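Long-range contacts in phosphate-binding protein pstS 2 (Streptococcus pneumoniae, PDB 4H1X), which probably serves as the phosphate-binding component of an ABC transporter, PstSACB, that imports phosphate: residues T27-I32 against Y100-P105; K81-D86 against S243-A248; S115-D120 against G156-V161; A199-T204 against K220-D225. One frame throughout, in Å; residues are numbered along the deposited sequence.

In the fold
All four contacts reach the same mixed sheet, which extends through both lobes of this periplasmic-binding-protein fold. Contacts 1 and 2 touch in one lobe, their centres about 13 Å apart: Ile85 meets Tyr100 and Leu102, and Met247 meets Leu102 and Ile29. Contacts 3 and 4 also touch, centres again about 13 Å apart, in the other lobe; the centres of contacts 2 and 3 are about 42 Å apart. The neighbouring strands 103-110 and 223-236 run between the lobes. Along the chain the segments of contacts 1 and 2 alternate, and contact 2 spans contacts 3 and 4, which follow in series, so the chain leaves the first lobe and returns near its end.

Contact 1 of 4, residues T27-I32 against Y100-P105; sequences TEITGI and YPLQRP
Ile29, on the last turn of helix 21-30, reaches over the backbone of 101-103 with two methyl groups. Its CG2, anti to the backbone N (chi1 of CG1 -62°), lies 3.7 Å from Pro101 O; the side chain crosses that of Leu102 obliquely, Ile29 CG2 to Leu102 CD2 3.9 Å. The extended branch carries CD1 on to Gln103 O, 3.5 Å away, so the two methyls touch the carbonyls on either side of Leu102 in sequence. Leu102 CD2 also meets Thr30 CG2 at 4.0 Å. Thr30 OG1 bonds to Phe26 O from the crowded position between N and carbonyl carbon (chi1 58°), which leaves CG2 beside the backbone N.

In the second shell, Leu102 is the centre of an inverse gamma turn, closed by a weak bond from Gln103 N to Pro101 O. Gln103 NE2 clamps the same turn, donating almost straight (175°) to Tyr100 O at 2.8 Å, with Val95 O as another acceptor. Leu250 and Met247 of helix 247-254 cover Leu102. Arg104 CB faces the helix, but the guanidinium turns to Asp230, a salt bridge, and to Ser165 OG; its side chain lies about 4 Å from a bound citrate, probably from crystallisation but consistent with a ligand pocket. Gly31 ends the helix in a Schellman motif, and Ile29 and Thr30 before it pack at the start of strand 103-110, which joins the two lobes of a periplasmic binding protein.

Contact 2 of 4, residues K81-D86 against S243-A248; sequences KALEID and SQVSMA
Strands 81-85 and 244-245 pair in parallel, Glu84 beside Gln244 and Ile85 beside Val245, through three backbone bonds: Glu84 N to Ser243 O (2.8 Å, 178°, on a lone pair), Val245 N to Glu84 O (3.0 Å) and Asp86 N to Val245 O (3.0 Å). Ser243 O takes a second proton from a water that also donates to Ala82 O, bridging the strands where direct pairing stops. On one face the CB atoms of Glu84 and Gln244 touch; Ile85 and Val245 lie on the other. The Leu83 and Val245 side chains cross obliquely, Leu83 CD1 to Val245 CG2 3.9 Å. Ile85 CG2 packs on the selenium of Met247, a selenomethionine, at 3.7 Å, where that bent chain folds back.

Asp86, in the left-handed backbone region, turns its carboxylate to the start of helix 247-254. Its OD1 accepts from Met247 N at 3.2 Å, the N-H coming from above the carboxylate plane (43° out of it), while OD2 lies 3.3 Å from Met247 CG. Such a charge at a helix N-terminus is probably favourable; Ser246, the N-cap, accepts from Glu249 N through OG. Strand 81-85 lies between 244-245 and the antiparallel 223-236, whose Val234 and Val236 touch Leu83, while Tyr100 and Leu102 pack on Ile85.

Contact 3 of 4, residues S115-D120 against G156-V161; sequences SKLGQD and GKLSVV
The peptide plane joining Gly156 to Lys157 is the flat group here: Leu117 CD2 sits squarely over one face of it, 3.6 Å from Gly156 C and 3.7 Å from Lys157 N. Leu117 gets there with CG anti to the backbone N (chi1 173°), lying across Leu158 so that Leu117 CD2 is also 3.8 Å from Leu158 CG. Lys157 O, of the next peptide, accepts from a water that is shared with Ser115 OG.

Leu158, with CG beside its own backbone N, sends its CD2 methyl directly onto the glycine backbone of the helix, 3.5 Å from Gly118 CA. Ser115 OG stands next to this methyl, at 4.1 Å from Leu158 CD2. As the N-cap, it accepts from Gly118 N at 3.0 Å and 162°, and with the water that makes two bonds at one hydroxyl.

The axes of 116-120 and 156-161 cross at -66°, 8.7 Å apart at the closest. Strand 155-162 is flanked in the sheet by the parallel strands 183-190 and 207-210. Leu117 also leans on Val184 and on Tyr177 of helix 164-180, whose hydroxyl bonds to Asp120.

Contact 4 of 4, residues A199-T204 against K220-D225; sequences AVKEKT and KSLTHD
From its CB, Lys201 leaves helix 193-202 with CG beside the backbone N (chi1 -63°) and then runs fully extended toward residues 220-222. CG passes Leu222 CD2 at 4.1 Å. Further out, CE lies 3.9 Å from Leu222 CD1, the lysine crossing the leucine at about a right angle, and 3.5 Å from Lys220 O. At the tip, NZ makes only a weak bond to Lys220 O, at 3.3 Å; its stronger acceptor is Glu218 O, at the end of the short helix 216-219. The ammonium thus gathers carbonyls where that helix ends, and a positive charge there is probably welcome to the helix dipole.

Lys220 O also accepts from Ser221 OG, at a very short 2.5 Å, on a lone pair. Ser221 has a positive phi (77°), turning the chain from the helix toward strand 223-236 and bringing its CB toward helix 193-202. Leu222, whose CG lies beside its own N, meets the lysine CE with CD1, while CD2 lies between Lys201 CG and Val200 CG1, 3.8 Å from the latter, where valine and leucine cross obliquely.

Two residues after Lys201, the helix closes in a Schellman motif at Lys203, with Thr204 N bonded to Ala199 O at 2.9 Å. The whole is a surface contact of the binding-protein fold, packing the last turn of helix 193-202 on the loop that leads into strand 223-236.

Contact 1 of 4, residues T27-I32 against Y100-P105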
loop_
_atom_site.group_PDB
_atom_site.type_symbol
_atom_site.label_atom_id
_atom_site.label_comp_id
_atom_site.label_asym_id
_atom_site.label_seq_id
_atom_site.Cartn_x
_atom_site.Cartn_y
_atom_site.Cartn_z
ATOM N N THR A 27 7.392 -0.774 -8.332
ATOM C CA THR A 27 7.799 -0.865 -9.730
ATOM C C THR A 27 6.810 -0.128 -10.653
ATOM O O THR A 27 7.251 0.476 -11.624
ATOM C CB THR A 27 8.012 -2.320 -10.159
ATOM O OG1 THR A 27 6.791 -3.033 -10.013
ATOM C CG2 THR A 27 9.158 -3.011 -9.371
ATOM N N GLU A 28 5.502 -0.142 -10.332
ATOM C CA GLU A 28 4.515 0.606 -11.134
ATOM C C GLU A 28 4.752 2.135 -10.999
ATOM O O GLU A 28 4.861 2.836 -12.007
ATOM C CB GLU A 28 3.076 0.242 -10.724
ATOM C CG GLU A 28 1.985 1.001 -11.476
ATOM C CD GLU A 28 2.015 0.904 -12.991
ATOM O OE1 GLU A 28 2.155 -0.225 -13.519
ATOM O OE2 GLU A 28 1.883 1.961 -13.650
ATOM N N ILE A 29 4.813 2.634 -9.755
ATOM C CA ILE A 29 4.976 4.067 -9.477
ATOM C C ILE A 29 6.288 4.641 -10.076
ATOM O O ILE A 29 6.261 5.733 -10.653
ATOM C CB ILE A 29 4.856 4.372 -7.946
ATOM C CG1 ILE A 29 3.448 3.985 -7.411
ATOM C CG2 ILE A 29 5.133 5.867 -7.656
ATOM C CD1 ILE A 29 3.390 3.770 -5.869
ATOM N N THR A 30 7.417 3.923 -9.949
ATOM C CA THR A 30 8.711 4.384 -10.487
ATOM C C THR A 30 8.831 4.195 -12.024
ATOM O O THR A 30 9.773 4.713 -12.626
ATOM C CB THR A 30 9.873 3.640 -9.790
ATOM O OG1 THR A 30 9.681 2.246 -9.994
ATOM C CG2 THR A 30 9.990 3.975 -8.305
ATOM N N GLY A 31 7.917 3.429 -12.622
ATOM C CA GLY A 31 7.923 3.149 -14.055
ATOM C C GLY A 31 8.850 2.026 -14.491
ATOM O O GLY A 31 9.135 1.886 -15.690
ATOM N N ILE A 32 9.328 1.215 -13.507
ATOM C CA ILE A 32 10.209 0.066 -13.730
ATOM C C ILE A 32 9.375 -1.065 -14.337
ATOM O O ILE A 32 9.911 -1.884 -15.076
ATOM C CB ILE A 32 10.908 -0.332 -12.394
ATOM C CG1 ILE A 32 12.042 0.659 -12.063
ATOM C CG2 ILE A 32 11.435 -1.776 -12.390
ATOM C CD1 ILE A 32 12.392 0.700 -10.611
ATOM N N TYR A 100 4.881 14.025 -1.485
ATOM C CA TYR A 100 5.678 12.795 -1.518
ATOM C C TYR A 100 5.071 11.834 -2.562
ATOM O O TYR A 100 3.923 11.427 -2.423
ATOM C CB TYR A 100 5.776 12.181 -0.117
ATOM C CG TYR A 100 6.736 11.023 -0.090
ATOM C CD1 TYR A 100 8.112 11.233 -0.084
ATOM C CD2 TYR A 100 6.271 9.709 -0.107
ATOM C CE1 TYR A 100 9.007 10.165 -0.079
ATOM C CE2 TYR A 100 7.154 8.633 -0.074
ATOM C CZ TYR A 100 8.522 8.863 -0.072
ATOM O OH TYR A 100 9.387 7.794 -0.033
ATOM N N PRO A 101 5.812 11.509 -3.642
ATOM C CA PRO A 101 5.213 10.758 -4.761
ATOM C C PRO A 101 5.094 9.232 -4.637
ATOM O O PRO A 101 4.252 8.660 -5.344
ATOM C CB PRO A 101 6.124 11.118 -5.936
ATOM C CG PRO A 101 7.448 11.332 -5.319
ATOM C CD PRO A 101 7.199 11.927 -3.958
ATOM N N LEU A 102 5.904 8.577 -3.787
ATOM C CA LEU A 102 5.836 7.116 -3.633
ATOM C C LEU A 102 4.758 6.765 -2.641
ATOM O O LEU A 102 5.013 6.592 -1.442
ATOM C CB LEU A 102 7.169 6.507 -3.202
ATOM C CG LEU A 102 8.380 6.826 -4.054
ATOM C CD1 LEU A 102 9.624 6.404 -3.334
ATOM C CD2 LEU A 102 8.297 6.147 -5.407
ATOM N N GLN A 103 3.532 6.726 -3.133
ATOM C CA GLN A 103 2.371 6.418 -2.302
ATOM C C GLN A 103 1.273 5.888 -3.179
ATOM O O GLN A 103 1.249 6.118 -4.405
ATOM C CB GLN A 103 1.880 7.676 -1.548
ATOM C CG GLN A 103 1.432 8.816 -2.485
ATOM C CD GLN A 103 0.669 9.882 -1.759
ATOM O OE1 GLN A 103 -0.505 9.709 -1.386
ATOM N NE2 GLN A 103 1.333 10.994 -1.505
ATOM N N ARG A 104 0.356 5.166 -2.544
ATOM C CA ARG A 104 -0.792 4.623 -3.236
ATOM C C ARG A 104 -1.969 4.602 -2.285
ATOM O O ARG A 104 -1.787 4.431 -1.067
ATOM C CB ARG A 104 -0.504 3.207 -3.775
ATOM C CG ARG A 104 -0.023 2.251 -2.686
ATOM C CD ARG A 104 0.019 0.822 -3.131
ATOM N NE ARG A 104 0.573 -0.021 -2.075
ATOM C CZ ARG A 104 0.567 -1.344 -2.098
ATOM N NH1 ARG A 104 0.031 -1.995 -3.124
ATOM N NH2 ARG A 104 1.067 -2.031 -1.083
ATOM N N PRO A 105 -3.189 4.716 -2.829
ATOM C CA PRO A 105 -4.362 4.631 -1.957
ATOM C C PRO A 105 -4.763 3.186 -1.707
ATOM O O PRO A 105 -4.537 2.310 -2.570
ATOM C CB PRO A 105 -5.440 5.350 -2.772
ATOM C CG PRO A 105 -5.077 5.045 -4.220
ATOM C CD PRO A 105 -3.565 4.942 -4.248
#

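Contact 2 of 4, residues K81-D86 against S243-A248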
loop_
_atom_site.group_PDB
_atom_site.type_symbol
_atom_site.label_atom_id
_atom_site.label_comp_id
_atom_site.label_asym_id
_atom_site.label_seq_id
_atom_site.Cartn_x
_atom_site.Cartn_y
_atom_site.Cartn_z
ATOM N N LYS A 81 17.918 4.554 7.127
ATOM C CA LYS A 81 17.670 5.958 6.802
ATOM C C LYS A 81 16.779 6.082 5.550
ATOM O O LYS A 81 17.125 5.536 4.510
ATOM C CB LYS A 81 18.997 6.679 6.582
ATOM C CG LYS A 81 18.815 8.151 6.219
ATOM C CD LYS A 81 20.100 8.946 6.286
ATOM C CE LYS A 81 20.954 8.799 5.068
ATOM N NZ LYS A 81 22.102 9.755 5.095
ATOM N N ALA A 82 15.661 6.800 5.647
ATOM C CA ALA A 82 14.795 7.020 4.478
ATOM C C ALA A 82 15.382 8.157 3.629
ATOM O O ALA A 82 15.730 9.234 4.155
ATOM C CB ALA A 82 13.360 7.347 4.891
ATOM N N LEU A 83 15.516 7.902 2.313
ATOM C CA LEU A 83 15.977 8.924 1.384
ATOM C C LEU A 83 14.867 9.914 1.109
ATOM O O LEU A 83 13.691 9.546 1.119
ATOM C CB LEU A 83 16.426 8.295 0.040
ATOM C CG LEU A 83 17.685 7.417 0.042
ATOM C CD1 LEU A 83 17.927 6.807 -1.348
ATOM C CD2 LEU A 83 18.908 8.188 0.489
ATOM N N GLU A 84 15.238 11.169 0.830
ATOM C CA GLU A 84 14.256 12.136 0.364
ATOM C C GLU A 84 14.086 11.862 -1.140
ATOM O O GLU A 84 15.060 11.465 -1.791
ATOM C CB GLU A 84 14.726 13.577 0.661
ATOM C CG GLU A 84 14.801 13.850 2.160
ATOM C CD GLU A 84 15.145 15.275 2.548
ATOM O OE1 GLU A 84 15.559 16.057 1.660
ATOM O OE2 GLU A 84 15.011 15.605 3.749
ATOM N N ILE A 85 12.870 12.017 -1.680
ATOM C CA ILE A 85 12.642 11.794 -3.113
ATOM C C ILE A 85 12.180 13.115 -3.708
ATOM O O ILE A 85 11.180 13.685 -3.252
ATOM C CB ILE A 85 11.683 10.612 -3.405
ATOM C CG1 ILE A 85 12.363 9.275 -3.079
ATOM C CG2 ILE A 85 11.234 10.614 -4.869
ATOM C CD1 ILE A 85 12.065 8.758 -1.783
ATOM N N ASP A 86 12.952 13.628 -4.689
ATOM C CA ASP A 86 12.702 14.940 -5.321
ATOM C C ASP A 86 12.748 16.042 -4.249
ATOM O O ASP A 86 11.921 16.960 -4.254
ATOM C CB ASP A 86 11.351 14.975 -6.064
ATOM C CG ASP A 86 11.171 14.041 -7.246
ATOM O OD1 ASP A 86 12.155 13.833 -8.005
ATOM O OD2 ASP A 86 10.017 13.609 -7.481
ATOM N N SER A 243 21.425 11.381 0.895
ATOM C CA SER A 243 20.208 11.700 1.636
ATOM C C SER A 243 19.034 11.934 0.707
ATOM O O SER A 243 17.901 11.998 1.176
ATOM C CB SER A 243 20.429 12.923 2.526
ATOM O OG SER A 243 20.688 14.082 1.752
ATOM N N GLN A 244 19.298 12.115 -0.596
ATOM C CA GLN A 244 18.196 12.340 -1.530
ATOM C C GLN A 244 18.480 11.778 -2.911
ATOM O O GLN A 244 19.631 11.718 -3.357
ATOM C CB GLN A 244 17.818 13.836 -1.625
ATOM C CG GLN A 244 18.890 14.744 -2.206
ATOM C CD GLN A 244 18.406 16.168 -2.266
ATOM O OE1 GLN A 244 18.931 17.049 -1.577
ATOM N NE2 GLN A 244 17.385 16.421 -3.087
ATOM N N VAL A 245 17.405 11.374 -3.587
ATOM C CA VAL A 245 17.472 10.889 -4.964
ATOM C C VAL A 245 16.344 11.498 -5.743
ATOM O O VAL A 245 15.266 11.713 -5.196
ATOM C CB VAL A 245 17.469 9.332 -5.112
ATOM C CG1 VAL A 245 18.822 8.738 -4.739
ATOM C CG2 VAL A 245 16.339 8.674 -4.319
ATOM N N SER A 246 16.567 11.748 -7.036
ATOM C CA SER A 246 15.472 12.157 -7.907
ATOM C C SER A 246 14.669 10.900 -8.285
ATOM O O SER A 246 15.177 9.782 -8.098
ATOM C CB SER A 246 16.026 12.824 -9.170
ATOM O OG SER A 246 16.855 11.931 -9.908
HETATM N N MSE A 247 13.451 11.065 -8.844
HETATM C CA MSE A 247 12.662 9.917 -9.297
HETATM C C MSE A 247 13.405 9.218 -10.446
HETATM O O MSE A 247 13.365 8.001 -10.517
HETATM C CB MSE A 247 11.236 10.313 -9.712
HETATM C CG MSE A 247 10.280 10.531 -8.533
HETATM SE SE MSE A 247 9.496 8.927 -7.706
HETATM C CE MSE A 247 8.401 8.276 -9.216
ATOM N N ALA A 248 14.138 9.980 -11.306
ATOM C CA ALA A 248 14.940 9.411 -12.403
ATOM C C ALA A 248 16.033 8.521 -11.851
ATOM O O ALA A 248 16.195 7.392 -12.321
ATOM C CB ALA A 248 15.568 10.515 -13.245
HETATM O O HOH W 1 17.662 11.016 3.861
#

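Contact 3 of 4, residues S115-D120 against G156-V161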
loop_
_atom_site.group_PDB
_atom_site.type_symbol
_atom_site.label_atom_id
_atom_site.label_comp_id
_atom_site.label_asym_id
_atom_site.label_seq_id
_atom_site.Cartn_x
_atom_site.Cartn_y
_atom_site.Cartn_z
ATOM N N SER A 115 -25.375 -3.935 0.756
ATOM C CA SER A 115 -26.383 -4.284 1.770
ATOM C C SER A 115 -26.383 -3.299 2.926
ATOM O O SER A 115 -25.411 -2.571 3.098
ATOM C CB SER A 115 -26.110 -5.692 2.301
ATOM O OG SER A 115 -24.876 -5.779 3.004
ATOM N N LYS A 116 -27.470 -3.277 3.727
ATOM C CA LYS A 116 -27.537 -2.459 4.945
ATOM C C LYS A 116 -26.341 -2.818 5.857
ATOM O O LYS A 116 -25.715 -1.929 6.441
ATOM C CB LYS A 116 -28.867 -2.750 5.661
ATOM C CG LYS A 116 -29.212 -1.788 6.794
ATOM C CD LYS A 116 -30.603 -2.105 7.342
ATOM C CE LYS A 116 -31.053 -1.094 8.363
ATOM N NZ LYS A 116 -31.703 0.080 7.720
ATOM N N LEU A 117 -26.026 -4.125 5.971
ATOM C CA LEU A 117 -24.906 -4.578 6.793
ATOM C C LEU A 117 -23.569 -4.008 6.230
ATOM O O LEU A 117 -22.761 -3.487 7.013
ATOM C CB LEU A 117 -24.883 -6.118 6.880
ATOM C CG LEU A 117 -23.658 -6.749 7.585
ATOM C CD1 LEU A 117 -23.572 -6.303 9.045
ATOM C CD2 LEU A 117 -23.711 -8.261 7.481
ATOM N N GLY A 118 -23.354 -4.116 4.910
ATOM C CA GLY A 118 -22.168 -3.570 4.237
ATOM C C GLY A 118 -22.039 -2.084 4.511
ATOM O O GLY A 118 -20.946 -1.594 4.816
ATOM N N GLN A 119 -23.157 -1.357 4.423
ATOM C CA GLN A 119 -23.202 0.091 4.721
ATOM C C GLN A 119 -22.852 0.371 6.198
ATOM O O GLN A 119 -22.139 1.336 6.487
ATOM C CB GLN A 119 -24.596 0.661 4.401
ATOM C CG GLN A 119 -24.881 0.689 2.885
ATOM C CD GLN A 119 -26.270 1.184 2.582
ATOM O OE1 GLN A 119 -27.105 0.477 1.976
ATOM N NE2 GLN A 119 -26.570 2.369 3.049
ATOM N N ASP A 120 -23.303 -0.500 7.126
ATOM C CA ASP A 120 -22.972 -0.324 8.549
ATOM C C ASP A 120 -21.456 -0.535 8.760
ATOM O O ASP A 120 -20.824 0.193 9.531
ATOM C CB ASP A 120 -23.784 -1.279 9.424
ATOM C CG ASP A 120 -23.602 -0.991 10.904
ATOM O OD1 ASP A 120 -24.068 0.075 11.362
ATOM O OD2 ASP A 120 -22.870 -1.751 11.567
ATOM N N GLY A 156 -25.423 -11.263 10.106
ATOM C CA GLY A 156 -25.308 -11.505 8.687
ATOM C C GLY A 156 -23.871 -11.732 8.304
ATOM O O GLY A 156 -22.990 -11.760 9.164
ATOM N N LYS A 157 -23.649 -11.896 7.004
ATOM C CA LYS A 157 -22.322 -12.163 6.460
ATOM C C LYS A 157 -21.939 -11.103 5.442
ATOM O O LYS A 157 -22.778 -10.647 4.661
ATOM C CB LYS A 157 -22.265 -13.568 5.820
ATOM C CG LYS A 157 -20.879 -13.977 5.285
ATOM C CD LYS A 157 -20.951 -15.087 4.241
ATOM C CE LYS A 157 -20.139 -14.776 2.998
ATOM N NZ LYS A 157 -20.944 -14.057 1.967
ATOM N N LEU A 158 -20.648 -10.750 5.433
ATOM C CA LEU A 158 -20.074 -9.823 4.487
ATOM C C LEU A 158 -18.951 -10.498 3.763
ATOM O O LEU A 158 -18.165 -11.244 4.381
ATOM C CB LEU A 158 -19.533 -8.561 5.163
ATOM C CG LEU A 158 -20.549 -7.501 5.489
ATOM C CD1 LEU A 158 -19.894 -6.388 6.273
ATOM C CD2 LEU A 158 -21.193 -6.954 4.217
ATOM N N SER A 159 -18.873 -10.251 2.457
ATOM C CA SER A 159 -17.774 -10.764 1.638
ATOM C C SER A 159 -16.985 -9.575 1.131
ATOM O O SER A 159 -17.545 -8.694 0.454
ATOM C CB SER A 159 -18.296 -11.618 0.486
ATOM O OG SER A 159 -17.203 -12.029 -0.324
ATOM N N VAL A 160 -15.702 -9.524 1.483
ATOM C CA VAL A 160 -14.802 -8.426 1.093
ATOM C C VAL A 160 -13.702 -9.052 0.232
ATOM O O VAL A 160 -13.055 -10.006 0.666
ATOM C CB VAL A 160 -14.256 -7.624 2.310
ATOM C CG1 VAL A 160 -13.432 -6.439 1.818
ATOM C CG2 VAL A 160 -15.398 -7.128 3.215
ATOM N N VAL A 161 -13.553 -8.597 -1.021
ATOM C CA VAL A 161 -12.653 -9.256 -1.961
ATOM C C VAL A 161 -11.717 -8.299 -2.660
ATOM O O VAL A 161 -12.167 -7.234 -3.077
ATOM C CB VAL A 161 -13.524 -9.985 -3.039
ATOM C CG1 VAL A 161 -12.662 -10.613 -4.138
ATOM C CG2 VAL A 161 -14.469 -11.028 -2.401
HETATM O O HOH W 2 -24.225 -8.517 3.168
#

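Contact 4 of 4, residues A199-T204 against K220-D225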
loop_
_atom_site.group_PDB
_atom_site.type_symbol
_atom_site.label_atom_id
_atom_site.label_comp_id
_atom_site.label_asym_id
_atom_site.label_seq_id
_atom_site.Cartn_x
_atom_site.Cartn_y
_atom_site.Cartn_z
ATOM N N ALA A 199 -15.867 -8.768 -8.755
ATOM C CA ALA A 199 -16.698 -9.423 -7.738
ATOM C C ALA A 199 -17.800 -8.485 -7.275
ATOM O O ALA A 199 -18.944 -8.918 -7.148
ATOM C CB ALA A 199 -15.839 -9.867 -6.559
ATOM N N VAL A 200 -17.489 -7.185 -7.113
ATOM C CA VAL A 200 -18.505 -6.218 -6.675
ATOM C C VAL A 200 -19.562 -6.056 -7.788
ATOM O O VAL A 200 -20.752 -6.128 -7.511
ATOM C CB VAL A 200 -17.886 -4.855 -6.262
ATOM C CG1 VAL A 200 -18.960 -3.780 -6.096
ATOM C CG2 VAL A 200 -17.076 -4.984 -4.978
ATOM N N LYS A 201 -19.124 -5.883 -9.028
ATOM C CA LYS A 201 -20.048 -5.702 -10.157
ATOM C C LYS A 201 -20.917 -6.948 -10.388
ATOM O O LYS A 201 -22.116 -6.808 -10.629
ATOM C CB LYS A 201 -19.283 -5.339 -11.432
ATOM C CG LYS A 201 -18.542 -4.016 -11.306
ATOM C CD LYS A 201 -17.994 -3.563 -12.648
ATOM C CE LYS A 201 -17.402 -2.184 -12.495
ATOM N NZ LYS A 201 -17.068 -1.591 -13.812
ATOM N N GLU A 202 -20.336 -8.153 -10.232
ATOM C CA GLU A 202 -21.017 -9.447 -10.395
ATOM C C GLU A 202 -21.864 -9.832 -9.166
ATOM O O GLU A 202 -22.601 -10.819 -9.218
ATOM C CB GLU A 202 -20.003 -10.549 -10.715
ATOM C CG GLU A 202 -19.458 -10.402 -12.128
ATOM C CD GLU A 202 -18.531 -11.486 -12.640
ATOM O OE1 GLU A 202 -18.267 -12.464 -11.901
ATOM O OE2 GLU A 202 -18.055 -11.347 -13.791
ATOM N N LYS A 203 -21.818 -9.009 -8.105
ATOM C CA LYS A 203 -22.565 -9.133 -6.851
ATOM C C LYS A 203 -22.127 -10.370 -6.045
ATOM O O LYS A 203 -22.918 -10.867 -5.245
ATOM C CB LYS A 203 -24.101 -9.133 -7.104
ATOM C CG LYS A 203 -24.618 -7.907 -7.840
ATOM C CD LYS A 203 -26.142 -7.936 -7.928
ATOM C CE LYS A 203 -26.703 -6.979 -8.937
ATOM N NZ LYS A 203 -28.191 -6.977 -8.907
ATOM N N THR A 204 -20.872 -10.855 -6.232
ATOM C CA THR A 204 -20.327 -11.997 -5.465
ATOM C C THR A 204 -19.541 -11.487 -4.231
ATOM O O THR A 204 -19.179 -12.269 -3.348
ATOM C CB THR A 204 -19.476 -12.932 -6.339
ATOM O OG1 THR A 204 -18.299 -12.251 -6.766
ATOM C CG2 THR A 204 -20.255 -13.499 -7.536
ATOM N N LYS A 220 -17.054 2.763 -13.492
ATOM C CA LYS A 220 -18.446 2.822 -13.953
ATOM C C LYS A 220 -19.358 1.991 -13.047
ATOM O O LYS A 220 -19.077 0.818 -12.813
ATOM C CB LYS A 220 -18.566 2.359 -15.418
ATOM C CG LYS A 220 -19.751 2.979 -16.148
ATOM C CD LYS A 220 -19.811 2.531 -17.606
ATOM C CE LYS A 220 -21.082 2.986 -18.290
ATOM N NZ LYS A 220 -21.033 2.769 -19.760
ATOM N N SER A 221 -20.409 2.629 -12.497
ATOM C CA SER A 221 -21.428 2.047 -11.598
ATOM C C SER A 221 -20.914 1.879 -10.160
ATOM O O SER A 221 -21.667 1.399 -9.322
ATOM C CB SER A 221 -21.935 0.694 -12.113
ATOM O OG SER A 221 -21.021 -0.365 -11.851
ATOM N N LEU A 222 -19.652 2.250 -9.871
ATOM C CA LEU A 222 -19.112 2.079 -8.526
ATOM C C LEU A 222 -18.787 3.376 -7.831
ATOM O O LEU A 222 -18.509 4.396 -8.480
ATOM C CB LEU A 222 -17.806 1.235 -8.528
ATOM C CG LEU A 222 -17.868 -0.156 -9.146
ATOM C CD1 LEU A 222 -16.550 -0.895 -8.932
ATOM C CD2 LEU A 222 -19.035 -0.952 -8.607
ATOM N N THR A 223 -18.717 3.292 -6.492
ATOM C CA THR A 223 -18.197 4.351 -5.630
ATOM C C THR A 223 -16.894 3.795 -5.043
ATOM O O THR A 223 -16.840 2.600 -4.724
ATOM C CB THR A 223 -19.214 4.745 -4.538
ATOM O OG1 THR A 223 -20.444 5.128 -5.156
ATOM C CG2 THR A 223 -18.710 5.894 -3.656
ATOM N N HIS A 224 -15.831 4.598 -5.016
ATOM C CA HIS A 224 -14.569 4.200 -4.387
ATOM C C HIS A 224 -14.274 5.199 -3.289
ATOM O O HIS A 224 -14.687 6.368 -3.364
ATOM C CB HIS A 224 -13.394 4.079 -5.374
ATOM C CG HIS A 224 -12.941 5.388 -5.928
ATOM N ND1 HIS A 224 -13.478 5.901 -7.100
ATOM C CD2 HIS A 224 -12.012 6.251 -5.460
ATOM C CE1 HIS A 224 -12.850 7.044 -7.310
ATOM N NE2 HIS A 224 -11.972 7.304 -6.345
ATOM N N ASP A 225 -13.572 4.740 -2.269
ATOM C CA ASP A 225 -13.261 5.545 -1.107
ATOM C C ASP A 225 -11.897 5.136 -0.547
ATOM O O ASP A 225 -11.670 3.950 -0.297
ATOM C CB ASP A 225 -14.376 5.291 -0.084
ATOM C CG ASP A 225 -14.133 5.870 1.280
ATOM O OD1 ASP A 225 -13.967 7.109 1.375
ATOM O OD2 ASP A 225 -14.139 5.091 2.258
#